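Side-chain contacts in uncharacterized protein PA2723 (Pseudomonas aeruginosa PAO1, PDB 6TCB), which is of unknown function but binds calcium: residues A[36-39]-A[40-44]; A[10-13]-A[14-17]. All coordinates share one frame; numbering follows the deposited sequence. Where two conformers were deposited one is given.

How the contacts relate
The two contacts lie on separate helices that pack against each other, contact 2 on helix 3-18 and contact 1 on helix 33-43, with centres about 12 Å apart. Leu11 of contact 2 is central to the junction. Its CD1 lies 3.6 Å from CD2 of Leu41, and its CD2 lies 3.5 Å from NH2 of Arg44, at the end of contact 1. The ring of contact 1 adds a second point of touch, where Phe37 CZ lies 3.6 Å from His10 C. Residues of each contact thus pack directly on residues of the other. Both are away from Asp66 and Asp68, the calcium ligands of this protein.

Contact 1 of 2, residues A[36-39]-A[40-44]; sequences AFNA and YLNAR
Leu41 lies over one face of the Phe37 ring, one helical turn back, and this is the tightly packed side of the contact. Its CG stands 3.8 Å above the ring plane, displaced toward the rim, in a CH-pi contact. Its methyls straddle the CE2 corner of the ring, CD1 at 3.7 Å from CE2 of Phe37 and CD2 at 3.8 Å from CZ of Phe37. Phe37 turns its ring away from its own backbone N (chi1 -173°), which carries it forward along the helix to Leu41 and also to Tyr40, whose CD2 is 4.1 Å from Phe37 CE1. Beyond that, Arg44 CG rests over the centre of the Tyr40 ring.

A polar flank borders this apolar patch. Asn38 O accepts from two donors of Asn42, the backbone N at 3.1 Å and the amide ND2 at 2.9 Å, which approach from opposite faces of the carbonyl plane; the side-chain bond is the more bent (135° at the hydrogen). The amide planes of Asn38 and Asn42 stand almost perpendicular, and both side chains turn to Ser48, Asn38 OD1 bonding to its OG and Asn42 ND2 to its O. On the loose side, the methyls of Ala39 and Ala43 are exposed.

Phe7 meets both the Phe37 and Tyr40 rings edge-to-face, Tyr60 of strand 57-62 does the same to Phe37, and Asn38 and Asn42 also pack on Leu53 and Glu54 of the second subunit. Helix 33-43 is thereby wedged between helix 3-18, the antiparallel sheet and the dimer partner.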
ATOM      1  N   ALA A  36       6.130  -2.741  -8.315  1.00  8.86           N
ATOM      2  CA  ALA A  36       6.047  -3.719  -9.389  1.00  9.43           C
ATOM      3  C   ALA A  36       6.134  -5.135  -8.856  1.00  9.31           C
ATOM      4  O   ALA A  36       5.554  -6.051  -9.447  1.00 10.09           O
ATOM      5  CB  ALA A  36       7.159  -3.467 -10.403  1.00 11.13           C
ATOM      6  N   PHE A  37       6.844  -5.343  -7.742  1.00  8.68           N
ATOM      7  CA  PHE A  37       6.890  -6.687  -7.179  1.00  8.58           C
ATOM      8  C   PHE A  37       5.490  -7.199  -6.858  1.00  8.37           C
ATOM      9  O   PHE A  37       5.237  -8.402  -6.953  1.00  8.68           O
ATOM     10  CB  PHE A  37       7.807  -6.748  -5.949  1.00  9.28           C
ATOM     11  CG  PHE A  37       8.024  -8.146  -5.424  1.00  9.20           C
ATOM     12  CD1 PHE A  37       8.684  -9.084  -6.196  1.00  9.16           C
ATOM     13  CD2 PHE A  37       7.581  -8.507  -4.157  1.00 10.09           C
ATOM     14  CE1 PHE A  37       8.888 -10.367  -5.730  1.00  9.11           C
ATOM     15  CE2 PHE A  37       7.780  -9.792  -3.679  1.00  9.84           C
ATOM     16  CZ  PHE A  37       8.429 -10.716  -4.463  1.00  9.72           C
ATOM     17  N   ASN A  38       4.561  -6.312  -6.481  1.00  7.76           N
ATOM     18  CA  ASN A  38       3.206  -6.788  -6.231  1.00  8.46           C
ATOM     19  C   ASN A  38       2.547  -7.291  -7.510  1.00  8.96           C
ATOM     20  O   ASN A  38       1.811  -8.286  -7.488  1.00  9.18           O
ATOM     21  CB  ASN A  38       2.353  -5.722  -5.556  1.00  9.19           C
ATOM     22  CG  ASN A  38       1.206  -6.330  -4.805  1.00  9.77           C
ATOM     23  OD1 ASN A  38       1.413  -7.083  -3.856  1.00 10.62           O
ATOM     24  ND2 ASN A  38      -0.010  -6.026  -5.226  1.00 11.27           N
ATOM     25  N   ALA A  39       2.821  -6.633  -8.638  1.00  9.44           N
ATOM     26  CA  ALA A  39       2.305  -7.123  -9.913  1.00 10.49           C
ATOM     27  C   ALA A  39       2.909  -8.476 -10.260  1.00 10.68           C
ATOM     28  O   ALA A  39       2.231  -9.341 -10.829  1.00 11.23           O
ATOM     29  CB  ALA A  39       2.585  -6.103 -11.020  1.00 10.80           C
ATOM     30  N   TYR A  40       4.191  -8.672  -9.930  1.00 10.20           N
ATOM     31  CA  TYR A  40       4.866  -9.937 -10.171  1.00  9.68           C
ATOM     32  C   TYR A  40       4.229 -11.051  -9.356  1.00  9.25           C
ATOM     33  O   TYR A  40       3.922 -12.126  -9.881  1.00  9.31           O
ATOM     34  CB  TYR A  40       6.351  -9.799  -9.805  1.00 10.66           C
ATOM     35  CG  TYR A  40       7.202 -10.975 -10.225  1.00 11.38           C
ATOM     36  CD1 TYR A  40       7.553 -11.155 -11.552  1.00 11.90           C
ATOM     37  CD2 TYR A  40       7.656 -11.906  -9.298  1.00 12.24           C
ATOM     38  CE1 TYR A  40       8.331 -12.243 -11.959  1.00 12.80           C
ATOM     39  CE2 TYR A  40       8.418 -12.983  -9.693  1.00 13.39           C
ATOM     40  CZ  TYR A  40       8.759 -13.143 -11.015  1.00 14.61           C
ATOM     41  OH  TYR A  40       9.530 -14.216 -11.395  1.00 18.31           O
ATOM     42  N   LEU A  41       4.033 -10.811  -8.057  1.00  8.50           N
ATOM     43  CA  LEU A  41       3.375 -11.805  -7.214  1.00  8.69           C
ATOM     44  C   LEU A  41       2.023 -12.206  -7.794  1.00  8.93           C
ATOM     45  O   LEU A  41       1.723 -13.395  -7.947  1.00  9.16           O
ATOM     46  CB  LEU A  41       3.197 -11.246  -5.802  1.00  8.50           C
ATOM     47  CG  LEU A  41       4.472 -11.115  -4.969  1.00  8.61           C
ATOM     48  CD1 LEU A  41       4.163 -10.332  -3.716  1.00  8.95           C
ATOM     49  CD2 LEU A  41       5.100 -12.467  -4.636  1.00 10.06           C
ATOM     50  N   ASN A  42       1.200 -11.221  -8.153  1.00  9.70           N
ATOM     51  CA  ASN A  42      -0.134 -11.527  -8.666  1.00 10.68           C
ATOM     52  C   ASN A  42      -0.063 -12.260  -9.998  1.00 12.28           C
ATOM     53  O   ASN A  42      -0.821 -13.207 -10.228  1.00 13.71           O
ATOM     54  CB  ASN A  42      -0.973 -10.248  -8.754  1.00 11.03           C
ATOM     55  CG  ASN A  42      -1.506  -9.813  -7.398  1.00 12.33           C
ATOM     56  OD1 ASN A  42      -2.372 -10.470  -6.819  1.00 14.19           O
ATOM     57  ND2 ASN A  42      -0.987  -8.720  -6.879  1.00 12.68           N
ATOM     58  N   ALA A  43       0.853 -11.862 -10.877  1.00 11.42           N
ATOM     59  CA  ALA A  43       0.968 -12.547 -12.160  1.00 13.13           C
ATOM     60  C   ALA A  43       1.394 -13.997 -11.993  1.00 15.33           C
ATOM     61  O   ALA A  43       0.978 -14.857 -12.782  1.00 17.32           O
ATOM     62  CB  ALA A  43       1.975 -11.813 -13.044  1.00 13.44           C
ATOM     63  N   ARG A  44       2.228 -14.289 -10.986  1.00 15.15           N
ATOM     64  CA  ARG A  44       2.747 -15.624 -10.752  1.00 16.16           C
ATOM     65  C   ARG A  44       1.839 -16.460  -9.853  1.00 17.42           C
ATOM     66  O   ARG A  44       2.260 -17.523  -9.382  1.00 22.51           O
ATOM     67  CB  ARG A  44       4.148 -15.568 -10.132  1.00 20.10           C
ATOM     68  CG  ARG A  44       5.189 -14.725 -10.849  1.00 27.61           C
ATOM     69  CD  ARG A  44       5.540 -15.232 -12.233  1.00 36.31           C
ATOM     70  NE  ARG A  44       5.446 -16.680 -12.382  1.00 43.51           N
ATOM     71  CZ  ARG A  44       6.406 -17.540 -12.056  1.00 49.00           C
ATOM     72  NH1 ARG A  44       6.215 -18.839 -12.251  1.00 52.21           N
ATOM     73  NH2 ARG A  44       7.546 -17.113 -11.529  1.00 49.42           N
TER

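Contact 2 of 2, residues A[10-13]-A[14-17]; sequences HLEI and AKAL
Lys15 N donates to Leu11 O at 2.8 Å, the shortest bond of this turn between protein atoms, and the lysine side chain then runs back over the same residue. Lys15 CG lies 3.3 Å from Leu11 O, and CD packs against Leu11 CD1 at 3.9 Å, so the aliphatic stem is laid on a buried leucine while the charged end goes elsewhere.

That end meets Glu12. Lys15 was modelled in two conformers, and its link to Glu12 is tentative because it holds for the one described. In this conformer the two side chains lie side by side and point the same way; Glu12 is folded at chi2 (-61°), which brings its carboxylate alongside the lysine tip. NZ of Lys15 approaches OE2 of Glu12 on its syn side, 25° out of the carboxylate plane, in a salt bridge of 3.2 Å. A water donates to Glu12 OE1 at 2.8 Å and, with the lysine so placed, would also accept from Lys15 NZ.

On the other flank the packing is apolar and lighter, Ile13 CG2 reaching Leu17 CD1 at 4.4 Å. Both side chains also touch Tyr24, the tyrosine whose hydroxyl is bonded to His10 ND1. The turn is that of an amphipathic helix, with a possible i to i+3 salt bridge on its solvent face and Leu11 and Ala14 turned to helix 33-43.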
ATOM      1  N   HIS A  10      12.790 -13.573  -4.428  1.00  9.57           N
ATOM      2  CA  HIS A  10      11.888 -12.974  -3.446  1.00  8.86           C
ATOM      3  C   HIS A  10      10.480 -13.535  -3.560  1.00  9.09           C
ATOM      4  O   HIS A  10       9.776 -13.610  -2.551  1.00  9.21           O
ATOM      5  CB  HIS A  10      11.948 -11.456  -3.530  1.00  9.39           C
ATOM      6  CG  HIS A  10      13.167 -10.901  -2.870  1.00 10.39           C
ATOM      7  ND1 HIS A  10      13.219 -10.647  -1.521  1.00 11.34           N
ATOM      8  CD2 HIS A  10      14.413 -10.682  -3.346  1.00 11.39           C
ATOM      9  CE1 HIS A  10      14.433 -10.224  -1.202  1.00 11.93           C
ATOM     10  NE2 HIS A  10      15.177 -10.243  -2.291  1.00 11.56           N
ATOM     11  N   LEU A  11      10.078 -13.997  -4.746  1.00  8.69           N
ATOM     12  CA  LEU A  11       8.807 -14.708  -4.857  1.00 10.17           C
ATOM     13  C   LEU A  11       8.837 -15.986  -4.029  1.00 10.50           C
ATOM     14  O   LEU A  11       7.843 -16.343  -3.390  1.00  9.40           O
ATOM     15  CB  LEU A  11       8.509 -15.034  -6.321  1.00 11.88           C
ATOM     16  CG  LEU A  11       7.409 -16.061  -6.614  1.00 14.06           C
ATOM     17  CD1 LEU A  11       6.053 -15.551  -6.215  1.00 16.00           C
ATOM     18  CD2 LEU A  11       7.428 -16.460  -8.107  1.00 15.29           C
ATOM     19  N   GLU A  12       9.967 -16.695  -4.030  1.00 11.07           N
ATOM     20  CA  GLU A  12      10.052 -17.932  -3.260  1.00 11.45           C
ATOM     21  C   GLU A  12       9.978 -17.651  -1.766  1.00 10.75           C
ATOM     22  O   GLU A  12       9.355 -18.402  -1.011  1.00 10.91           O
ATOM     23  CB  GLU A  12      11.308 -18.713  -3.644  1.00 14.77           C
ATOM     24  CG  GLU A  12      11.290 -19.212  -5.088  1.00 18.29           C
ATOM     25  CD  GLU A  12      10.133 -20.156  -5.377  1.00 21.44           C
ATOM     26  OE1 GLU A  12       9.661 -20.822  -4.432  1.00 22.34           O
ATOM     27  OE2 GLU A  12       9.684 -20.224  -6.543  1.00 23.37           O
ATOM     28  N   ILE A  13      10.572 -16.547  -1.322  1.00 10.40           N
ATOM     29  CA  ILE A  13      10.428 -16.150   0.071  1.00 10.58           C
ATOM     30  C   ILE A  13       8.975 -15.814   0.384  1.00 10.02           C
ATOM     31  O   ILE A  13       8.402 -16.285   1.376  1.00 10.15           O
ATOM     32  CB  ILE A  13      11.367 -14.975   0.390  1.00 11.22           C
ATOM     33  CG1 ILE A  13      12.821 -15.382   0.183  1.00 12.79           C
ATOM     34  CG2 ILE A  13      11.101 -14.513   1.808  1.00 11.56           C
ATOM     35  CD1 ILE A  13      13.793 -14.218   0.176  1.00 13.94           C
ATOM     36  N   ALA A  14       8.360 -14.980  -0.456  1.00  8.90           N
ATOM     37  CA  ALA A  14       6.956 -14.641  -0.280  1.00  8.65           C
ATOM     38  C   ALA A  14       6.084 -15.886  -0.215  1.00  9.61           C
ATOM     39  O   ALA A  14       5.212 -15.994   0.650  1.00 10.10           O
ATOM     40  CB  ALA A  14       6.487 -13.752  -1.433  1.00  8.62           C
ATOM     41  N   LYS A  15       6.314 -16.851  -1.106  1.00 10.35           N
ATOM     42  CA  LYS A  15       5.489 -18.055  -1.109  0.54 12.56           C
ATOM     43  C   LYS A  15       5.587 -18.799   0.215  1.00 11.95           C
ATOM     44  O   LYS A  15       4.588 -19.348   0.700  1.00 12.93           O
ATOM     45  CB  LYS A  15       5.873 -18.947  -2.292  0.54 14.96           C
ATOM     46  CG  LYS A  15       5.292 -18.424  -3.600  0.54 19.11           C
ATOM     47  CD  LYS A  15       5.750 -19.150  -4.862  0.54 24.07           C
ATOM     48  CE  LYS A  15       6.446 -20.470  -4.607  0.54 28.40           C
ATOM     49  NZ  LYS A  15       6.732 -21.155  -5.906  0.54 31.85           N
ATOM     50  N   ALA A  16       6.777 -18.831   0.819  1.00 11.70           N
ATOM     51  CA  ALA A  16       6.922 -19.534   2.092  1.00 13.42           C
ATOM     52  C   ALA A  16       6.078 -18.882   3.175  1.00 13.46           C
ATOM     53  O   ALA A  16       5.504 -19.569   4.028  1.00 16.06           O
ATOM     54  CB  ALA A  16       8.386 -19.567   2.529  1.00 14.81           C
ATOM     55  N   LEU A  17       6.013 -17.556   3.178  1.00 10.50           N
ATOM     56  CA  LEU A  17       5.195 -16.857   4.155  1.00 10.64           C
ATOM     57  C   LEU A  17       3.720 -16.929   3.794  1.00 10.45           C
ATOM     58  O   LEU A  17       2.863 -17.128   4.666  1.00 10.34           O
ATOM     59  CB  LEU A  17       5.660 -15.403   4.225  1.00 10.91           C
ATOM     60  CG  LEU A  17       7.000 -15.233   4.937  1.00 12.99           C
ATOM     61  CD1 LEU A  17       7.685 -13.956   4.503  1.00 13.66           C
ATOM     62  CD2 LEU A  17       6.804 -15.242   6.445  1.00 14.18           C
TER
HETATM   63  O   HOH W   1       9.000 -23.373  -5.329  1.00 36.43           O